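Local coordinates for pesticidal crystal protein Cry4Aa (Bacillus thuringiensis, PDB 2C9K) that kills mosquito larvae as a pore-forming toxin, binding to midgut epithelial cells and causing their colloid-osmotic lysis, at residues A[107-111]-A[180-185]; A[367-373]-A[445-451]; A[531-535]-A[595-600]. All coordinates share one frame; numbering follows the deposited sequence.

Contact 1: residues A[107-111]-A[180-185]; sequences IQLVH and IDYYPV
Gln108 and His111, on one turn of helix 103-123, face Ile180 and Tyr182 of the loop running into helix 183-208, with the CA atoms of His111 and Tyr182 9.6 Å apart. At that separation the backbones do not meet, and side chains make the contact. The ring of Tyr182 reaches across. Its CG lies anti to its own carbonyl carbon (chi1 -57°), which sends the ring toward the helix. There it makes a T-shaped pair with His111. The tyrosine edge points at the imidazole face, with the ring centroids 5.8 Å apart and the planes at 88°. Farther along the ring, Ile107 CG2 packs 3.8 Å from Tyr182 CZ. The phenol oxygen Tyr182 OH ends against the aliphatic part of the glutamine, 3.6 Å from Gln108 CG. This is the N-terminal helical bundle of the delta-endotoxins, the domain associated with pore formation. Helix 140-164 also packs here: its Leu154 touches both His111 and Tyr182. Ile180 uses two branches. CG2 lies over one face of the Tyr182 ring, toward the rim, while Ile180 CD1 touches Gln108 OE1 at 3.3 Å. Val185 CG1 also comes within 3.9 Å of His111 CE1. Asp181 OD1 accepts a weak capping bond from Tyr183 N, at the start of helix 183-208.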
loop_
_atom_site.group_PDB
_atom_site.type_symbol
_atom_site.label_atom_id
_atom_site.label_comp_id
_atom_site.label_asym_id
_atom_site.label_seq_id
_atom_site.Cartn_x
_atom_site.Cartn_y
_atom_site.Cartn_z
ATOM N N ILE A 107 -3.741 9.808 29.558
ATOM C CA ILE A 107 -4.379 9.717 28.254
ATOM C C ILE A 107 -4.872 11.119 27.883
ATOM O O ILE A 107 -4.794 11.535 26.728
ATOM C CB ILE A 107 -5.578 8.732 28.286
ATOM C CG1 ILE A 107 -5.066 7.295 28.396
ATOM C CG2 ILE A 107 -6.440 8.904 27.047
ATOM C CD1 ILE A 107 -6.164 6.248 28.448
ATOM N N GLN A 108 -5.368 11.846 28.880
ATOM C CA GLN A 108 -5.872 13.200 28.676
ATOM C C GLN A 108 -4.808 14.148 28.131
ATOM O O GLN A 108 -5.105 15.018 27.313
ATOM C CB GLN A 108 -6.416 13.767 29.987
ATOM C CG GLN A 108 -7.645 13.059 30.522
ATOM C CD GLN A 108 -8.233 13.761 31.736
ATOM O OE1 GLN A 108 -9.233 13.313 32.303
ATOM N NE2 GLN A 108 -7.615 14.870 32.138
ATOM N N LEU A 109 -3.573 13.992 28.598
ATOM C CA LEU A 109 -2.481 14.845 28.137
ATOM C C LEU A 109 -2.083 14.514 26.703
ATOM O O LEU A 109 -1.873 15.414 25.887
ATOM C CB LEU A 109 -1.263 14.710 29.054
ATOM C CG LEU A 109 -1.388 15.318 30.452
ATOM C CD1 LEU A 109 -0.067 15.159 31.190
ATOM C CD2 LEU A 109 -1.766 16.788 30.343
ATOM N N VAL A 110 -1.972 13.225 26.395
ATOM C CA VAL A 110 -1.615 12.816 25.047
ATOM C C VAL A 110 -2.702 13.265 24.082
ATOM O O VAL A 110 -2.407 13.619 22.951
ATOM C CB VAL A 110 -1.435 11.283 24.929
ATOM C CG1 VAL A 110 -1.217 10.895 23.474
ATOM C CG2 VAL A 110 -0.242 10.833 25.758
ATOM N N HIS A 111 -3.957 13.261 24.516
ATOM C CA HIS A 111 -5.024 13.695 23.624
ATOM C C HIS A 111 -4.999 15.210 23.464
ATOM O O HIS A 111 -5.423 15.742 22.440
ATOM C CB HIS A 111 -6.391 13.252 24.142
ATOM C CG HIS A 111 -7.533 13.730 23.298
ATOM N ND1 HIS A 111 -7.602 13.501 21.940
ATOM C CD2 HIS A 111 -8.643 14.439 23.615
ATOM C CE1 HIS A 111 -8.704 14.052 21.458
ATOM N NE2 HIS A 111 -9.353 14.628 22.453
ATOM N N ILE A 180 -14.081 9.242 30.971
ATOM C CA ILE A 180 -14.308 9.817 29.653
ATOM C C ILE A 180 -14.532 8.753 28.576
ATOM O O ILE A 180 -14.010 7.638 28.658
ATOM C CB ILE A 180 -13.121 10.711 29.244
ATOM C CG1 ILE A 180 -12.869 11.755 30.334
ATOM C CG2 ILE A 180 -13.412 11.397 27.920
ATOM C CD1 ILE A 180 -11.614 12.570 30.135
ATOM N N ASP A 181 -15.329 9.112 27.574
ATOM C CA ASP A 181 -15.635 8.223 26.457
ATOM C C ASP A 181 -15.078 8.815 25.163
ATOM O O ASP A 181 -15.662 9.737 24.590
ATOM C CB ASP A 181 -17.146 8.036 26.343
ATOM C CG ASP A 181 -17.547 7.330 25.069
ATOM O OD1 ASP A 181 -16.919 6.302 24.733
ATOM O OD2 ASP A 181 -18.496 7.802 24.412
ATOM N N TYR A 182 -13.950 8.277 24.706
ATOM C CA TYR A 182 -13.309 8.774 23.495
ATOM C C TYR A 182 -13.772 8.129 22.195
ATOM O O TYR A 182 -13.240 8.449 21.137
ATOM C CB TYR A 182 -11.793 8.605 23.588
ATOM C CG TYR A 182 -11.150 9.279 24.772
ATOM C CD1 TYR A 182 -11.276 8.745 26.052
ATOM C CD2 TYR A 182 -10.397 10.440 24.612
ATOM C CE1 TYR A 182 -10.662 9.348 27.146
ATOM C CE2 TYR A 182 -9.781 11.053 25.699
ATOM C CZ TYR A 182 -9.916 10.498 26.964
ATOM O OH TYR A 182 -9.300 11.084 28.047
ATOM N N TYR A 183 -14.752 7.233 22.249
ATOM C CA TYR A 183 -15.191 6.578 21.019
ATOM C C TYR A 183 -15.804 7.501 19.968
ATOM O O TYR A 183 -15.601 7.299 18.777
ATOM C CB TYR A 183 -16.158 5.428 21.307
ATOM C CG TYR A 183 -16.403 4.593 20.073
ATOM C CD1 TYR A 183 -15.331 4.106 19.325
ATOM C CD2 TYR A 183 -17.696 4.324 19.623
ATOM C CE1 TYR A 183 -15.536 3.381 18.159
ATOM C CE2 TYR A 183 -17.910 3.596 18.456
ATOM C CZ TYR A 183 -16.823 3.133 17.733
ATOM O OH TYR A 183 -17.011 2.429 16.578
ATOM N N PRO A 184 -16.586 8.506 20.387
ATOM C CA PRO A 184 -17.146 9.372 19.349
ATOM C C PRO A 184 -16.016 10.178 18.709
ATOM O O PRO A 184 -16.060 10.514 17.528
ATOM C CB PRO A 184 -18.121 10.246 20.128
ATOM C CG PRO A 184 -18.579 9.329 21.224
ATOM C CD PRO A 184 -17.277 8.720 21.671
ATOM N N VAL A 185 -14.996 10.468 19.506
ATOM C CA VAL A 185 -13.839 11.233 19.045
ATOM C C VAL A 185 -12.867 10.384 18.220
ATOM O O VAL A 185 -12.259 10.882 17.266
ATOM C CB VAL A 185 -13.068 11.835 20.241
ATOM C CG1 VAL A 185 -11.841 12.575 19.758
ATOM C CG2 VAL A 185 -13.971 12.761 21.015
#

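Contact 2: residues A[367-373]-A[445-451]; sequences LNDYNNI and TYKTQVY
Tyr370 and Lys447 lie against each other, the lysine chain running obliquely over one face of the ring. Lys447 CD sits 4.0 Å from the Tyr370 ring centroid and 15° off the normal, a CH-pi contact. The chain then bends at its last torsion (chi4 -52°), which turns Lys447 NZ toward Tyr370 OH for a 3.2 Å hydrogen bond. Asn368, the centre of an inverse gamma turn, holds the backbone of the same lysine. Its CG is anti to the backbone N, and OD1 accepts from Lys447 N, with the donor tilted 25° from the carbonyl plane. Between the segments a water donates to Asn372 OD1 and to Lys447 O, at 2.8 Å from each oxygen. The Asn372 amide is also held at ND2, which bonds to Phe313 O. At the far end Ile373 CD1 stands over the centre of the Tyr451 ring, 3.8 Å from the centroid. Gln449 CG lies more loosely over the opposite face, toward the rim. Ile373 N gives a weak bond to Tyr451 OH. The contact belongs to the middle, beta-rich domain of the toxin. It joins the loop before strand 373-381 and that strand's first residue to the lead-in and start of strand 450-457 in another antiparallel sheet, where Leu267 of strand 262-267 touches both Ile373 and Tyr451.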
loop_
_atom_site.group_PDB
_atom_site.type_symbol
_atom_site.label_atom_id
_atom_site.label_comp_id
_atom_site.label_asym_id
_atom_site.label_seq_id
_atom_site.Cartn_x
_atom_site.Cartn_y
_atom_site.Cartn_z
ATOM N N LEU A 367 22.317 9.200 -26.067
ATOM C CA LEU A 367 22.239 9.132 -27.524
ATOM C C LEU A 367 21.128 8.184 -27.961
ATOM O O LEU A 367 20.601 7.409 -27.158
ATOM C CB LEU A 367 23.571 8.660 -28.104
ATOM C CG LEU A 367 24.748 9.615 -27.912
ATOM C CD1 LEU A 367 26.005 8.993 -28.492
ATOM C CD2 LEU A 367 24.445 10.949 -28.598
ATOM N N ASN A 368 20.758 8.251 -29.234
ATOM C CA ASN A 368 19.728 7.362 -29.722
ATOM C C ASN A 368 20.365 6.001 -29.935
ATOM O O ASN A 368 20.539 5.549 -31.068
ATOM C CB ASN A 368 19.137 7.875 -31.022
ATOM C CG ASN A 368 18.066 6.963 -31.553
ATOM O OD1 ASN A 368 17.315 6.364 -30.789
ATOM N ND2 ASN A 368 17.983 6.849 -32.865
ATOM N N ASP A 369 20.714 5.360 -28.821
ATOM C CA ASP A 369 21.361 4.052 -28.827
ATOM C C ASP A 369 20.773 3.141 -27.732
ATOM O O ASP A 369 20.202 3.623 -26.754
ATOM C CB ASP A 369 22.863 4.248 -28.618
ATOM C CG ASP A 369 23.695 3.325 -29.478
ATOM O OD1 ASP A 369 24.935 3.496 -29.486
ATOM O OD2 ASP A 369 23.115 2.430 -30.142
ATOM N N TYR A 370 20.915 1.830 -27.898
ATOM C CA TYR A 370 20.359 0.877 -26.937
ATOM C C TYR A 370 20.790 1.088 -25.487
ATOM O O TYR A 370 21.977 1.243 -25.211
ATOM C CB TYR A 370 20.715 -0.565 -27.336
ATOM C CG TYR A 370 20.234 -0.989 -28.709
ATOM C CD1 TYR A 370 21.133 -1.158 -29.765
ATOM C CD2 TYR A 370 18.882 -1.201 -28.959
ATOM C CE1 TYR A 370 20.694 -1.526 -31.035
ATOM C CE2 TYR A 370 18.433 -1.567 -30.223
ATOM C CZ TYR A 370 19.342 -1.726 -31.260
ATOM O OH TYR A 370 18.890 -2.062 -32.522
ATOM N N ASN A 371 19.825 1.107 -24.568
ATOM C CA ASN A 371 20.129 1.238 -23.141
ATOM C C ASN A 371 19.420 0.116 -22.387
ATOM O O ASN A 371 19.118 0.227 -21.195
ATOM C CB ASN A 371 19.725 2.616 -22.578
ATOM C CG ASN A 371 18.242 2.937 -22.750
ATOM O OD1 ASN A 371 17.790 3.999 -22.331
ATOM N ND2 ASN A 371 17.488 2.034 -23.364
ATOM N N ASN A 372 19.185 -0.973 -23.120
ATOM C CA ASN A 372 18.525 -2.182 -22.635
ATOM C C ASN A 372 19.201 -2.863 -21.447
ATOM O O ASN A 372 20.350 -2.580 -21.109
ATOM C CB ASN A 372 18.451 -3.214 -23.761
ATOM C CG ASN A 372 17.639 -2.742 -24.930
ATOM O OD1 ASN A 372 17.769 -1.601 -25.375
ATOM N ND2 ASN A 372 16.798 -3.627 -25.453
ATOM N N ILE A 373 18.463 -3.784 -20.836
ATOM C CA ILE A 373 18.965 -4.568 -19.718
ATOM C C ILE A 373 19.717 -5.748 -20.336
ATOM O O ILE A 373 19.201 -6.419 -21.230
ATOM C CB ILE A 373 17.803 -5.115 -18.844
ATOM C CG1 ILE A 373 17.061 -3.961 -18.171
ATOM C CG2 ILE A 373 18.342 -6.068 -17.793
ATOM C CD1 ILE A 373 15.897 -4.402 -17.304
ATOM N N THR A 445 11.295 3.637 -34.185
ATOM C CA THR A 445 11.948 4.941 -34.172
ATOM C C THR A 445 13.155 5.066 -33.253
ATOM O O THR A 445 14.172 5.640 -33.632
ATOM C CB THR A 445 10.926 6.033 -33.770
ATOM O OG1 THR A 445 9.816 6.015 -34.683
ATOM C CG2 THR A 445 11.578 7.406 -33.767
ATOM N N TYR A 446 13.043 4.532 -32.042
ATOM C CA TYR A 446 14.122 4.637 -31.075
ATOM C C TYR A 446 14.777 3.329 -30.689
ATOM O O TYR A 446 14.238 2.241 -30.918
ATOM C CB TYR A 446 13.615 5.296 -29.799
ATOM C CG TYR A 446 12.720 6.486 -30.029
ATOM C CD1 TYR A 446 11.395 6.321 -30.413
ATOM C CD2 TYR A 446 13.197 7.777 -29.842
ATOM C CE1 TYR A 446 10.568 7.411 -30.600
ATOM C CE2 TYR A 446 12.377 8.875 -30.026
ATOM C CZ TYR A 446 11.065 8.685 -30.404
ATOM O OH TYR A 446 10.258 9.780 -30.576
ATOM N N LYS A 447 15.954 3.461 -30.083
ATOM C CA LYS A 447 16.718 2.318 -29.606
ATOM C C LYS A 447 16.651 2.298 -28.085
ATOM O O LYS A 447 17.042 1.316 -27.456
ATOM C CB LYS A 447 18.176 2.411 -30.050
ATOM C CG LYS A 447 18.386 2.157 -31.518
ATOM C CD LYS A 447 19.865 2.148 -31.842
ATOM C CE LYS A 447 20.092 1.995 -33.330
ATOM N NZ LYS A 447 19.344 0.819 -33.830
ATOM N N THR A 448 16.158 3.390 -27.506
ATOM C CA THR A 448 16.036 3.495 -26.062
ATOM C C THR A 448 14.754 2.846 -25.597
ATOM O O THR A 448 13.796 2.732 -26.351
ATOM C CB THR A 448 16.021 4.948 -25.592
ATOM O OG1 THR A 448 15.073 5.680 -26.365
ATOM C CG2 THR A 448 17.372 5.574 -25.748
ATOM N N GLN A 449 14.750 2.437 -24.336
ATOM C CA GLN A 449 13.601 1.777 -23.728
ATOM C C GLN A 449 13.625 2.101 -22.236
ATOM O O GLN A 449 14.685 2.065 -21.608
ATOM C CB GLN A 449 13.725 0.271 -23.943
ATOM C CG GLN A 449 12.497 -0.537 -23.617
ATOM C CD GLN A 449 12.731 -2.032 -23.801
ATOM O OE1 GLN A 449 11.831 -2.848 -23.595
ATOM N NE2 GLN A 449 13.946 -2.394 -24.188
ATOM N N VAL A 450 12.462 2.445 -21.686
ATOM C CA VAL A 450 12.332 2.771 -20.262
ATOM C C VAL A 450 11.549 1.662 -19.559
ATOM O O VAL A 450 10.478 1.259 -20.023
ATOM C CB VAL A 450 11.573 4.099 -20.048
ATOM C CG1 VAL A 450 11.289 4.298 -18.581
ATOM C CG2 VAL A 450 12.394 5.257 -20.561
ATOM N N TYR A 451 12.076 1.169 -18.443
ATOM C CA TYR A 451 11.391 0.109 -17.715
ATOM C C TYR A 451 10.836 0.613 -16.394
ATOM O O TYR A 451 11.242 1.659 -15.888
ATOM C CB TYR A 451 12.339 -1.056 -17.400
ATOM C CG TYR A 451 13.049 -1.693 -18.579
ATOM C CD1 TYR A 451 14.187 -1.108 -19.139
ATOM C CD2 TYR A 451 12.612 -2.906 -19.101
ATOM C CE1 TYR A 451 14.872 -1.723 -20.187
ATOM C CE2 TYR A 451 13.283 -3.525 -20.142
ATOM C CZ TYR A 451 14.413 -2.935 -20.683
ATOM O OH TYR A 451 15.087 -3.567 -21.709
HETATM O O HOH W 1 15.406 -0.764 -26.622
#

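Contact 3: residues A[531-535]-A[595-600]; sequences ANTRA and YTNTTV
Tyr595 turns its ring under Thr533 because CG lies anti to its carbonyl carbon (chi1 -46°), while Thr598 brings OG1 to the same residue with a similar torsion (chi1 -62°). The ring lies flat against the backbone. Thr533 CA sits above its centre, 3.5 Å from the centroid and 10° off the normal, a CH-pi contact. The methyl CG2 of Thr533 extends the cover to Tyr595 CD2, at 3.4 Å. The carbonyl oxygen of Arg534 meets the ring edge, near its plane, close to CD1. Thr598 OG1 donates to Thr533 O over 2.9 Å, in the carbonyl plane. The hydroxyl of Thr533 itself is engaged by Ser530 N. Tyr595 and Thr598 come close together because they are the ends of a type I beta turn, closed by a bond from Thr598 N to Tyr595 O. Beyond the turn, Ala535 CB packs on Val600 CG2 at 3.5 Å. Arg591 of strand 584-591 touches both of these side chains. The two segments are loops that lead into strands 536-541 and 600-609, which belong to different sheets. The contact thus joins the entries to two sheets of the C-terminal domain, the beta-sandwich of the delta-endotoxins.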
loop_
_atom_site.group_PDB
_atom_site.type_symbol
_atom_site.label_atom_id
_atom_site.label_comp_id
_atom_site.label_asym_id
_atom_site.label_seq_id
_atom_site.Cartn_x
_atom_site.Cartn_y
_atom_site.Cartn_z
ATOM N N ALA A 531 -32.975 4.313 -1.956
ATOM C CA ALA A 531 -33.684 3.309 -1.181
ATOM C C ALA A 531 -34.595 2.405 -2.021
ATOM O O ALA A 531 -34.838 1.254 -1.659
ATOM C CB ALA A 531 -34.493 3.990 -0.078
ATOM N N ASN A 532 -35.087 2.915 -3.146
ATOM C CA ASN A 532 -35.982 2.128 -3.996
ATOM C C ASN A 532 -35.236 1.391 -5.095
ATOM O O ASN A 532 -35.829 0.616 -5.851
ATOM C CB ASN A 532 -37.044 3.031 -4.627
ATOM C CG ASN A 532 -37.784 3.865 -3.595
ATOM O OD1 ASN A 532 -38.345 3.327 -2.631
ATOM N ND2 ASN A 532 -37.784 5.186 -3.786
ATOM N N THR A 533 -33.930 1.628 -5.174
ATOM C CA THR A 533 -33.095 0.992 -6.186
ATOM C C THR A 533 -31.849 0.329 -5.589
ATOM O O THR A 533 -30.751 0.438 -6.130
ATOM C CB THR A 533 -32.671 2.026 -7.235
ATOM O OG1 THR A 533 -32.119 3.178 -6.580
ATOM C CG2 THR A 533 -33.873 2.431 -8.078
ATOM N N ARG A 534 -32.032 -0.370 -4.476
ATOM C CA ARG A 534 -30.923 -1.035 -3.808
ATOM C C ARG A 534 -30.428 -2.229 -4.607
ATOM O O ARG A 534 -31.218 -3.002 -5.154
ATOM C CB ARG A 534 -31.352 -1.513 -2.419
ATOM C CG ARG A 534 -32.030 -0.461 -1.578
ATOM C CD ARG A 534 -32.815 -1.115 -0.465
ATOM N NE ARG A 534 -31.981 -1.474 0.676
ATOM C CZ ARG A 534 -32.365 -2.298 1.648
ATOM N NH1 ARG A 534 -33.570 -2.858 1.611
ATOM N NH2 ARG A 534 -31.555 -2.554 2.664
ATOM N N ALA A 535 -29.111 -2.374 -4.676
ATOM C CA ALA A 535 -28.519 -3.499 -5.375
ATOM C C ALA A 535 -28.657 -4.673 -4.416
ATOM O O ALA A 535 -28.652 -4.492 -3.198
ATOM C CB ALA A 535 -27.056 -3.228 -5.674
ATOM N N TYR A 595 -31.453 -2.713 -11.014
ATOM C CA TYR A 595 -30.948 -1.344 -10.981
ATOM C C TYR A 595 -29.524 -1.140 -11.501
ATOM O O TYR A 595 -28.626 -0.738 -10.757
ATOM C CB TYR A 595 -31.090 -0.819 -9.552
ATOM C CG TYR A 595 -32.458 -1.128 -8.981
ATOM C CD1 TYR A 595 -32.609 -2.014 -7.915
ATOM C CD2 TYR A 595 -33.611 -0.589 -9.558
ATOM C CE1 TYR A 595 -33.877 -2.361 -7.443
ATOM C CE2 TYR A 595 -34.877 -0.927 -9.097
ATOM C CZ TYR A 595 -35.008 -1.815 -8.042
ATOM O OH TYR A 595 -36.265 -2.173 -7.606
ATOM N N THR A 596 -29.342 -1.385 -12.795
ATOM C CA THR A 596 -28.041 -1.261 -13.449
ATOM C C THR A 596 -27.340 0.065 -13.203
ATOM O O THR A 596 -26.113 0.119 -13.204
ATOM C CB THR A 596 -28.147 -1.451 -14.976
ATOM O OG1 THR A 596 -28.869 -0.353 -15.548
ATOM C CG2 THR A 596 -28.867 -2.748 -15.300
ATOM N N ASN A 597 -28.102 1.136 -13.004
ATOM C CA ASN A 597 -27.489 2.434 -12.762
ATOM C C ASN A 597 -26.973 2.617 -11.337
ATOM O O ASN A 597 -26.222 3.558 -11.064
ATOM C CB ASN A 597 -28.454 3.564 -13.120
ATOM C CG ASN A 597 -28.571 3.768 -14.622
ATOM O OD1 ASN A 597 -27.609 3.543 -15.367
ATOM N ND2 ASN A 597 -29.745 4.211 -15.076
ATOM N N THR A 598 -27.362 1.727 -10.429
ATOM C CA THR A 598 -26.882 1.827 -9.057
ATOM C C THR A 598 -25.494 1.203 -8.960
ATOM O O THR A 598 -25.352 -0.014 -8.967
ATOM C CB THR A 598 -27.824 1.123 -8.070
ATOM O OG1 THR A 598 -29.105 1.757 -8.111
ATOM C CG2 THR A 598 -27.287 1.217 -6.653
ATOM N N THR A 599 -24.477 2.056 -8.886
ATOM C CA THR A 599 -23.083 1.625 -8.788
ATOM C C THR A 599 -22.748 1.110 -7.398
ATOM O O THR A 599 -23.069 1.746 -6.395
ATOM C CB THR A 599 -22.106 2.786 -9.093
ATOM O OG1 THR A 599 -22.222 3.177 -10.467
ATOM C CG2 THR A 599 -20.677 2.365 -8.804
ATOM N N VAL A 600 -22.093 -0.045 -7.345
ATOM C CA VAL A 600 -21.681 -0.648 -6.081
ATOM C C VAL A 600 -20.180 -0.918 -6.149
ATOM O O VAL A 600 -19.697 -1.569 -7.077
ATOM C CB VAL A 600 -22.424 -1.981 -5.817
ATOM C CG1 VAL A 600 -21.904 -2.629 -4.534
ATOM C CG2 VAL A 600 -23.917 -1.725 -5.704
#

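From the N terminus the chain first enters the helical domain, where contact 1 closes a span of 68 residues, mostly helix, and brings the start of helix 183-208 to helix 103-123. The chain then passes into the middle domain. There contact 2 closes a span of 71 residues and ties loop 367-373 to the entry of strand 450-457. Contact 3 comes last, in the C-terminal domain, joining the loops before strands 536-541 and 600-609. The three closures follow in series, none nested or crossed. Each stays within its own domain. Contacts 1 and 2 have centres about 58 Å apart, on opposite sides of the chain's centre.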